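Local coordinates for protein CaaX farnesyltransferase alpha subunit Ram2 (Aspergillus fumigatus, PDB 4MBG) that serves as the alpha subunit of a heterodimeric prenyltransferase that probably attaches farnesyl, and perhaps geranylgeranyl, groups to CaaX proteins, at residues Q156-Y161 against V194-A199. The protein carries 1 engineered substitution. Residues are numbered along the deposited sequence; the frame is centred on the assembly and turned at random.
Sequences QDAKSY and VRNNSA. Engineered in segment 156-161: Ser-160 (natural residue Asn). With FPP (farnesyl diphosphate), chain F.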
loop_
_atom_site.group_PDB
_atom_site.type_symbol
_atom_site.label_atom_id
_atom_site.label_comp_id
_atom_site.label_asym_id
_atom_site.label_seq_id
_atom_site.Cartn_x
_atom_site.Cartn_y
_atom_site.Cartn_z
ATOM N N GLN A 156 2.309 -18.155 -14.245
ATOM C CA GLN A 156 2.855 -17.001 -14.948
ATOM C C GLN A 156 3.364 -15.910 -14.008
ATOM O O GLN A 156 4.301 -15.192 -14.342
ATOM C CB GLN A 156 1.813 -16.421 -15.895
ATOM C CG GLN A 156 1.341 -17.440 -16.923
ATOM C CD GLN A 156 0.147 -16.917 -17.662
ATOM O OE1 GLN A 156 0.268 -16.017 -18.490
ATOM N NE2 GLN A 156 -1.036 -17.424 -17.319
ATOM N N ASP A 157 2.729 -15.767 -12.848
ATOM C CA ASP A 157 3.244 -14.859 -11.809
ATOM C C ASP A 157 2.846 -15.382 -10.457
ATOM O O ASP A 157 1.712 -15.192 -10.010
ATOM C CB ASP A 157 2.750 -13.417 -11.923
ATOM C CG ASP A 157 3.486 -12.482 -10.910
ATOM O OD1 ASP A 157 3.990 -12.951 -9.839
ATOM O OD2 ASP A 157 3.611 -11.292 -11.188
ATOM N N ALA A 158 3.794 -16.030 -9.794
ATOM C CA ALA A 158 3.454 -16.805 -8.601
ATOM C C ALA A 158 3.103 -15.943 -7.383
ATOM O O ALA A 158 2.622 -16.470 -6.378
ATOM C CB ALA A 158 4.582 -17.774 -8.266
ATOM N N LYS A 159 3.336 -14.633 -7.472
ATOM C CA LYS A 159 3.116 -13.743 -6.329
ATOM C C LYS A 159 2.012 -12.709 -6.599
ATOM O O LYS A 159 1.879 -11.736 -5.848
ATOM C CB LYS A 159 4.447 -13.035 -5.952
ATOM C CG LYS A 159 5.529 -14.074 -5.606
ATOM C CD LYS A 159 6.845 -13.420 -5.154
ATOM C CE LYS A 159 7.902 -14.482 -4.868
ATOM N NZ LYS A 159 9.128 -13.774 -4.268
ATOM N N SER A 160 1.187 -12.959 -7.629
ATOM C CA SER A 160 0.183 -11.987 -8.043
ATOM C C SER A 160 -0.746 -11.626 -6.887
ATOM O O SER A 160 -1.501 -12.460 -6.408
ATOM C CB SER A 160 -0.674 -12.544 -9.181
ATOM O OG SER A 160 -1.739 -11.639 -9.442
ATOM N N TYR A 161 -0.683 -10.374 -6.441
ATOM C CA TYR A 161 -1.392 -10.023 -5.199
ATOM C C TYR A 161 -2.894 -10.168 -5.357
ATOM O O TYR A 161 -3.568 -10.666 -4.435
ATOM C CB TYR A 161 -1.047 -8.597 -4.759
ATOM C CG TYR A 161 -1.381 -8.306 -3.316
ATOM C CD1 TYR A 161 -2.678 -7.922 -2.949
ATOM C CD2 TYR A 161 -0.404 -8.425 -2.314
ATOM C CE1 TYR A 161 -3.005 -7.672 -1.625
ATOM C CE2 TYR A 161 -0.707 -8.166 -0.993
ATOM C CZ TYR A 161 -2.015 -7.784 -0.651
ATOM O OH TYR A 161 -2.321 -7.534 0.677
ATOM N N VAL A 194 10.639 -21.858 -2.624
ATOM C CA VAL A 194 10.391 -21.909 -1.187
ATOM C C VAL A 194 10.316 -20.485 -0.591
ATOM O O VAL A 194 9.844 -20.304 0.530
ATOM C CB VAL A 194 11.437 -22.817 -0.484
ATOM C CG1 VAL A 194 12.852 -22.208 -0.584
ATOM C CG2 VAL A 194 11.023 -23.128 0.965
ATOM N N ARG A 195 10.746 -19.487 -1.366
ATOM C CA ARG A 195 10.752 -18.090 -0.897
ATOM C C ARG A 195 9.488 -17.363 -1.326
ATOM O O ARG A 195 9.405 -16.125 -1.225
ATOM C CB ARG A 195 11.966 -17.364 -1.460
ATOM C CG ARG A 195 13.249 -17.920 -0.854
ATOM C CD ARG A 195 14.347 -17.909 -1.843
ATOM N NE ARG A 195 15.635 -18.321 -1.270
ATOM C CZ ARG A 195 16.463 -19.142 -1.904
ATOM N NH1 ARG A 195 16.114 -19.637 -3.089
ATOM N NH2 ARG A 195 17.629 -19.456 -1.370
ATOM N N ASN A 196 8.490 -18.112 -1.806
ATOM C CA ASN A 196 7.255 -17.459 -2.219
ATOM C C ASN A 196 6.417 -17.085 -0.997
ATOM O O ASN A 196 5.655 -17.908 -0.484
ATOM C CB ASN A 196 6.436 -18.363 -3.158
ATOM C CG ASN A 196 5.228 -17.652 -3.709
ATOM O OD1 ASN A 196 4.788 -16.660 -3.143
ATOM N ND2 ASN A 196 4.667 -18.168 -4.799
ATOM N N ASN A 197 6.573 -15.844 -0.518
ATOM C CA ASN A 197 5.881 -15.439 0.695
ATOM C C ASN A 197 4.370 -15.454 0.564
ATOM O O ASN A 197 3.655 -15.628 1.554
ATOM C CB ASN A 197 6.334 -14.030 1.143
ATOM C CG ASN A 197 5.941 -13.734 2.567
ATOM O OD1 ASN A 197 6.472 -14.344 3.491
ATOM N ND2 ASN A 197 4.987 -12.820 2.756
ATOM N N SER A 198 3.877 -15.243 -0.655
ATOM C CA SER A 198 2.419 -15.265 -0.861
ATOM C C SER A 198 1.831 -16.648 -0.555
ATOM O O SER A 198 0.736 -16.776 -0.004
ATOM C CB SER A 198 2.076 -14.870 -2.312
ATOM O OG SER A 198 2.583 -13.556 -2.606
ATOM N N ALA A 199 2.574 -17.689 -0.921
ATOM C CA ALA A 199 2.130 -19.059 -0.621
ATOM C C ALA A 199 2.205 -19.343 0.890
ATOM O O ALA A 199 1.323 -19.991 1.446
ATOM C CB ALA A 199 2.940 -20.077 -1.401
HETATM C C1 FPP F . 1.345 -5.146 -5.521
HETATM O O1 FPP F . 1.812 -4.913 -6.827
HETATM C C2 FPP F . 0.897 -3.986 -4.891
HETATM C C3 FPP F . -0.233 -3.907 -3.901
HETATM C C4 FPP F . -1.443 -4.720 -4.307
HETATM C C5 FPP F . -0.502 -2.445 -3.444
HETATM C C6 FPP F . -1.195 -1.408 -4.313
HETATM C C7 FPP F . -1.545 -0.138 -3.790
HETATM C C8 FPP F . -0.513 0.931 -3.552
HETATM C C10 FPP F . 0.494 1.111 -4.646
HETATM C C9 FPP F . -1.096 2.275 -3.105
HETATM C C11 FPP F . -2.351 2.297 -2.239
HETATM C C12 FPP F . -2.586 3.469 -1.507
HETATM C C13 FPP F . -3.452 4.601 -2.018
HETATM C C14 FPP F . -4.069 4.553 -3.395
HETATM C C15 FPP F . -3.587 5.844 -1.188
HETATM P PA FPP F . 3.174 -5.505 -7.322
HETATM O O1A FPP F . 3.155 -7.002 -7.241
HETATM O O2A FPP F . 3.275 -5.013 -8.734
HETATM O O3A FPP F . 4.338 -4.873 -6.475
HETATM P PB FPP F . 5.270 -5.596 -5.399
HETATM O O1B FPP F . 6.103 -6.667 -6.041
HETATM O O2B FPP F . 4.471 -6.142 -4.262
HETATM O O3B FPP F . 6.133 -4.436 -4.932
HETATM O O HOH W 1 7.643 -13.279 -1.828
#
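Asn-196 reaches from the N-cap of helix 197-208 to the backbone of Ala-158, joining neighbouring helical hairpins of the prenyltransferase alpha-subunit repeat, a TPR-like fold. Its amide works in two directions, which suits asparagine to this place. ND2 donates to Ala-158 O (3.1 Å, N-H...O 160°); that oxygen lies 12° from the Asn-196 amide plane, whereas ND2 sits well above the Ala-158 carbonyl plane, not on a lone pair. Trp-164 NE1 gives Ala-158 O a second hydrogen bond. Asn-196 OD1 caps the helix by accepting weakly from the backbone N of Ser-198 and Ala-199. A chi1 of -174° swings the amide away from its own backbone N and toward the 156-161 loop.

That loop has its own brace: in an Asx turn, Asp-157 OD1 takes the Lys-159 N-H at 3.0 Å, within a type I beta turn.

Van der Waals contact comes chiefly from Lys-159, whose extended chain runs antiparallel past Asn-196, Lys-159 CG lying 3.6 Å from Asn-196 OD1. A long, flexible residue fits because its methylenes pack while its ammonium group hydrogen-bonds to Thr-90 of the beta subunit. The CA atoms of Lys-159 and Ser-198 are 5.7 Å apart, a spacing that serine's small side chain probably allows; Ser-198 OG is hydrogen-bonded to Glu-309 of the beta subunit. Tyr-161 lays a ring face against farnesyl diphosphate.

One water bridges the segments, accepting from Lys-159 NZ at 2.9 Å and Asn-197 N at 3.1 Å.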